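Local atomic coordinates of sp1 protein (Swine acute diarrhea syndrome coronavirus, PDB entry 6LPA), a protein that probably suppresses host gene expression, as other coronavirus nsp1 proteins do, and is associated with host cell proliferation and immune evasion. Residues A[13-27]-A[51-63]. Numbering follows the deposited sequence.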
loop_
_atom_site.group_PDB
_atom_site.type_symbol
_atom_site.label_atom_id
_atom_site.label_comp_id
_atom_site.label_asym_id
_atom_site.label_seq_id
_atom_site.Cartn_x
_atom_site.Cartn_y
_atom_site.Cartn_z
ATOM N N ASP A 13 -14.807 -20.812 3.392
ATOM C CA ASP A 13 -14.327 -21.849 4.292
ATOM C C ASP A 13 -14.116 -21.317 5.714
ATOM O O ASP A 13 -13.884 -20.122 5.937
ATOM C CB ASP A 13 -12.999 -22.429 3.806
ATOM C CG ASP A 13 -13.169 -23.474 2.751
ATOM O OD1 ASP A 13 -14.280 -24.038 2.647
ATOM O OD2 ASP A 13 -12.179 -23.735 2.036
ATOM N N GLN A 14 -14.166 -22.247 6.677
ATOM C CA GLN A 14 -13.762 -21.952 8.053
ATOM C C GLN A 14 -12.345 -21.394 8.125
ATOM O O GLN A 14 -12.065 -20.470 8.901
ATOM C CB GLN A 14 -13.833 -23.221 8.897
ATOM C CG GLN A 14 -15.026 -23.309 9.760
ATOM C CD GLN A 14 -15.013 -22.302 10.882
ATOM O OE1 GLN A 14 -14.128 -21.428 10.981
ATOM N NE2 GLN A 14 -16.020 -22.394 11.719
ATOM N N GLU A 15 -11.427 -21.982 7.366
ATOM C CA GLU A 15 -10.051 -21.524 7.288
ATOM C C GLU A 15 -9.692 -21.315 5.828
ATOM O O GLU A 15 -10.136 -22.066 4.954
ATOM C CB GLU A 15 -9.067 -22.523 7.943
ATOM C CG GLU A 15 -8.648 -22.122 9.356
ATOM C CD GLU A 15 -7.271 -22.655 9.744
ATOM O OE1 GLU A 15 -6.733 -22.201 10.780
ATOM O OE2 GLU A 15 -6.733 -23.524 9.015
ATOM N N ILE A 16 -8.894 -20.288 5.569
ATOM C CA ILE A 16 -8.528 -19.887 4.218
ATOM C C ILE A 16 -7.018 -20.006 4.147
ATOM O O ILE A 16 -6.298 -19.214 4.767
ATOM C CB ILE A 16 -9.000 -18.456 3.894
ATOM C CG1 ILE A 16 -10.524 -18.404 3.747
ATOM C CG2 ILE A 16 -8.376 -17.914 2.615
ATOM C CD1 ILE A 16 -11.110 -17.022 4.140
ATOM N N SER A 17 -6.530 -21.017 3.439
ATOM C CA SER A 17 -5.105 -21.075 3.156
ATOM C C SER A 17 -4.791 -20.192 1.949
ATOM O O SER A 17 -5.442 -20.307 0.904
ATOM C CB SER A 17 -4.669 -22.511 2.892
ATOM O OG SER A 17 -3.340 -22.502 2.418
ATOM N N ALA A 18 -3.811 -19.299 2.096
ATOM C CA ALA A 18 -3.572 -18.260 1.104
ATOM C C ALA A 18 -2.103 -17.868 1.130
ATOM O O ALA A 18 -1.312 -18.385 1.920
ATOM C CB ALA A 18 -4.471 -17.045 1.358
ATOM N N HIS A 19 -1.742 -16.935 0.258
ATOM C CA HIS A 19 -0.386 -16.411 0.261
ATOM C C HIS A 19 -0.380 -15.023 -0.358
ATOM O O HIS A 19 -1.262 -14.681 -1.151
ATOM C CB HIS A 19 0.583 -17.334 -0.493
ATOM C CG HIS A 19 0.259 -17.512 -1.940
ATOM N ND1 HIS A 19 0.841 -16.752 -2.934
ATOM C CD2 HIS A 19 -0.581 -18.368 -2.567
ATOM C CE1 HIS A 19 0.367 -17.126 -4.110
ATOM N NE2 HIS A 19 -0.493 -18.112 -3.915
ATOM N N GLY A 20 0.627 -14.226 0.021
ATOM C CA GLY A 20 0.905 -12.948 -0.607
ATOM C C GLY A 20 2.325 -12.877 -1.142
ATOM O O GLY A 20 2.984 -13.913 -1.288
ATOM N N TYR A 21 2.812 -11.670 -1.423
ATOM C CA TYR A 21 4.078 -11.465 -2.110
ATOM C C TYR A 21 4.995 -10.547 -1.302
ATOM O O TYR A 21 4.519 -9.636 -0.622
ATOM C CB TYR A 21 3.836 -10.885 -3.513
ATOM C CG TYR A 21 2.915 -11.778 -4.327
ATOM C CD1 TYR A 21 3.330 -13.035 -4.742
ATOM C CD2 TYR A 21 1.618 -11.386 -4.637
ATOM C CE1 TYR A 21 2.484 -13.871 -5.457
ATOM C CE2 TYR A 21 0.767 -12.216 -5.363
ATOM C CZ TYR A 21 1.206 -13.454 -5.764
ATOM O OH TYR A 21 0.371 -14.278 -6.489
ATOM N N PRO A 22 6.317 -10.772 -1.369
ATOM C CA PRO A 22 7.216 -10.091 -0.425
ATOM C C PRO A 22 7.608 -8.673 -0.815
ATOM O O PRO A 22 7.992 -7.898 0.076
ATOM C CB PRO A 22 8.452 -11.008 -0.392
ATOM C CG PRO A 22 8.327 -11.922 -1.580
ATOM C CD PRO A 22 7.064 -11.610 -2.318
ATOM N N THR A 23 7.540 -8.299 -2.090
ATOM C CA THR A 23 7.893 -6.951 -2.503
ATOM C C THR A 23 6.847 -6.409 -3.460
ATOM O O THR A 23 6.146 -7.169 -4.134
ATOM C CB THR A 23 9.249 -6.902 -3.192
ATOM O OG1 THR A 23 9.262 -7.849 -4.264
ATOM C CG2 THR A 23 10.367 -7.202 -2.193
ATOM N N MET A 24 6.761 -5.076 -3.512
ATOM C CA MET A 24 5.837 -4.420 -4.424
ATOM C C MET A 24 6.059 -4.889 -5.852
ATOM O O MET A 24 5.103 -5.215 -6.564
ATOM C CB MET A 24 6.003 -2.904 -4.323
ATOM C CG MET A 24 5.082 -2.130 -5.233
ATOM S SD MET A 24 3.384 -2.628 -4.929
ATOM C CE MET A 24 2.499 -1.449 -5.946
ATOM N N SER A 25 7.321 -4.957 -6.276
ATOM C CA SER A 25 7.626 -5.353 -7.648
ATOM C C SER A 25 7.069 -6.738 -7.963
ATOM O O SER A 25 6.452 -6.950 -9.013
ATOM C CB SER A 25 9.136 -5.315 -7.874
ATOM O OG SER A 25 9.515 -6.306 -8.812
ATOM N N ASP A 26 7.278 -7.695 -7.057
ATOM C CA ASP A 26 6.763 -9.043 -7.274
ATOM C C ASP A 26 5.235 -9.068 -7.253
ATOM O O ASP A 26 4.609 -9.791 -8.044
ATOM C CB ASP A 26 7.341 -9.987 -6.221
ATOM C CG ASP A 26 7.166 -11.438 -6.593
ATOM O OD1 ASP A 26 7.632 -11.837 -7.684
ATOM O OD2 ASP A 26 6.557 -12.182 -5.796
ATOM N N ALA A 27 4.620 -8.273 -6.368
ATOM C CA ALA A 27 3.161 -8.220 -6.288
ATOM C C ALA A 27 2.550 -7.679 -7.576
ATOM O O ALA A 27 1.542 -8.205 -8.078
ATOM C CB ALA A 27 2.740 -7.358 -5.096
ATOM N N ASP A 51 -8.593 -13.164 10.393
ATOM C CA ASP A 51 -8.112 -14.263 11.213
ATOM C C ASP A 51 -8.478 -15.627 10.610
ATOM O O ASP A 51 -7.984 -16.641 11.105
ATOM C CB ASP A 51 -8.624 -14.089 12.661
ATOM C CG ASP A 51 -8.120 -12.765 13.329
ATOM O OD1 ASP A 51 -7.124 -12.160 12.856
ATOM O OD2 ASP A 51 -8.724 -12.319 14.335
ATOM N N ILE A 52 -9.292 -15.666 9.539
ATOM C CA ILE A 52 -9.486 -16.889 8.749
ATOM C C ILE A 52 -8.239 -17.265 7.999
ATOM O O ILE A 52 -8.038 -18.438 7.670
ATOM C CB ILE A 52 -10.572 -16.753 7.672
ATOM C CG1 ILE A 52 -11.896 -16.357 8.228
ATOM C CG2 ILE A 52 -10.709 -18.065 6.928
ATOM C CD1 ILE A 52 -12.395 -17.296 8.944
ATOM N N VAL A 53 -7.461 -16.277 7.598
ATOM C CA VAL A 53 -6.384 -16.477 6.638
ATOM C C VAL A 53 -5.178 -17.081 7.343
ATOM O O VAL A 53 -4.706 -16.554 8.355
ATOM C CB VAL A 53 -6.019 -15.142 5.969
ATOM C CG1 VAL A 53 -5.010 -15.359 4.874
ATOM C CG2 VAL A 53 -7.280 -14.465 5.467
ATOM N N ILE A 54 -4.660 -18.174 6.795
ATOM C CA ILE A 54 -3.378 -18.725 7.198
ATOM C C ILE A 54 -2.475 -18.663 5.976
ATOM O O ILE A 54 -2.946 -18.834 4.846
ATOM C CB ILE A 54 -3.509 -20.162 7.757
ATOM C CG1 ILE A 54 -3.916 -21.149 6.670
ATOM C CG2 ILE A 54 -4.545 -20.189 8.863
ATOM C CD1 ILE A 54 -4.376 -22.494 7.197
ATOM N N GLY A 55 -1.204 -18.319 6.201
ATOM C CA GLY A 55 -0.205 -18.228 5.154
ATOM C C GLY A 55 0.154 -16.829 4.698
ATOM O O GLY A 55 1.007 -16.685 3.810
ATOM N N VAL A 56 -0.476 -15.790 5.239
ATOM C CA VAL A 56 -0.243 -14.420 4.777
ATOM C C VAL A 56 0.208 -13.567 5.960
ATOM O O VAL A 56 -0.552 -13.369 6.921
ATOM C CB VAL A 56 -1.489 -13.817 4.105
ATOM C CG1 VAL A 56 -1.144 -12.470 3.503
ATOM C CG2 VAL A 56 -2.014 -14.762 3.010
ATOM N N GLU A 57 1.444 -13.059 5.880
ATOM C CA GLU A 57 2.030 -12.219 6.915
ATOM C C GLU A 57 1.550 -10.780 6.771
ATOM O O GLU A 57 1.184 -10.345 5.669
ATOM C CB GLU A 57 3.554 -12.253 6.813
ATOM C CG GLU A 57 4.271 -12.473 8.118
ATOM C CD GLU A 57 4.070 -13.872 8.638
ATOM O OE1 GLU A 57 4.731 -14.787 8.111
ATOM O OE2 GLU A 57 3.253 -14.058 9.563
ATOM N N PRO A 58 1.571 -10.007 7.868
ATOM C CA PRO A 58 1.208 -8.585 7.761
ATOM C C PRO A 58 2.057 -7.817 6.757
ATOM O O PRO A 58 1.568 -6.863 6.137
ATOM C CB PRO A 58 1.409 -8.071 9.198
ATOM C CG PRO A 58 1.223 -9.265 10.040
ATOM C CD PRO A 58 1.787 -10.410 9.272
ATOM N N SER A 59 3.313 -8.214 6.563
ATOM C CA SER A 59 4.172 -7.562 5.582
ATOM C C SER A 59 3.898 -8.010 4.149
ATOM O O SER A 59 4.422 -7.396 3.212
ATOM C CB SER A 59 5.631 -7.847 5.925
ATOM O OG SER A 59 5.796 -9.241 6.088
ATOM N N ASP A 60 3.110 -9.061 3.946
ATOM C CA ASP A 60 2.909 -9.578 2.596
ATOM C C ASP A 60 1.975 -8.672 1.807
ATOM O O ASP A 60 0.985 -8.159 2.334
ATOM C CB ASP A 60 2.344 -10.999 2.649
ATOM C CG ASP A 60 3.402 -12.029 3.009
ATOM O OD1 ASP A 60 4.574 -11.822 2.629
ATOM O OD2 ASP A 60 3.069 -13.020 3.694
ATOM N N PHE A 61 2.285 -8.491 0.533
ATOM C CA PHE A 61 1.454 -7.681 -0.338
ATOM C C PHE A 61 0.285 -8.495 -0.874
ATOM O O PHE A 61 0.463 -9.607 -1.383
ATOM C CB PHE A 61 2.281 -7.124 -1.492
ATOM C CG PHE A 61 3.127 -5.966 -1.092
ATOM C CD1 PHE A 61 2.558 -4.717 -0.895
ATOM C CD2 PHE A 61 4.480 -6.129 -0.859
ATOM C CE1 PHE A 61 3.341 -3.644 -0.502
ATOM C CE2 PHE A 61 5.264 -5.059 -0.460
ATOM C CZ PHE A 61 4.695 -3.818 -0.292
ATOM N N VAL A 62 -0.913 -7.940 -0.737
ATOM C CA VAL A 62 -2.118 -8.486 -1.350
ATOM C C VAL A 62 -2.803 -7.336 -2.083
ATOM O O VAL A 62 -2.241 -6.236 -2.178
ATOM C CB VAL A 62 -3.023 -9.138 -0.287
ATOM C CG1 VAL A 62 -2.276 -10.265 0.431
ATOM C CG2 VAL A 62 -3.451 -8.124 0.735
ATOM N N VAL A 63 -3.995 -7.575 -2.639
ATOM C CA VAL A 63 -4.830 -6.502 -3.171
ATOM C C VAL A 63 -5.797 -6.089 -2.078
ATOM O O VAL A 63 -6.456 -6.944 -1.469
ATOM C CB VAL A 63 -5.580 -6.931 -4.448
ATOM C CG1 VAL A 63 -6.687 -5.933 -4.788
ATOM C CG2 VAL A 63 -4.606 -7.047 -5.627
HETATM O O HOH W 1 2.265 -15.229 1.998
HETATM O O HOH W 2 5.724 -13.553 0.585
HETATM O O HOH W 3 7.137 -7.563 2.555
#
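I16 and V53, then S17 and I54, pair as a short parallel two-stranded sheet, and after a gap bridged partly by water Y21 meets F61 as a single antiparallel, hydrogen-bonded pair. In the parallel part I16 N donates to I52 O, I54 N to I16 O (2.8 Å) and A18 N to I54 O. I54 has CG1 between its backbone N and carbonyl carbon (chi1 68°), which lays CG1 alongside S17 CA while CG2 and CD1 meet the carboxylate end of E15, the two side chains crossing at about a right angle. Past the strand ends A18 CB touches both V56 CG2 (3.7 Å) and V53 CG1 (3.9 Å), V53 sharing its sheet face with I16. One water accepts from G20 N and donates to G55 O and D60 OD2; OD2 also accepts E57 N (2.7 Å) within the type I turn 57-60. This turn leads into strand 61-66 of the six-stranded mixed sheet of the nsp1 domain; F61 and A27 both pack on I75 of the adjacent strand 71-77. F61 N donates to Y21 O (2.8 Å) and Y21 N to F61 O. The F61 ring slides under the start of helix 24-28: M24 CA lies over one face, offset toward the rim, with M24 SD 4.8 Å from the ring centroid in a Met-aromatic contact, while P22 O sits at the edge, in plane. A27 CB meets F61 CB at 3.6 Å. D60 OD1 makes a salt bridge to R83 of the second subunit, whose P82 packs on F61.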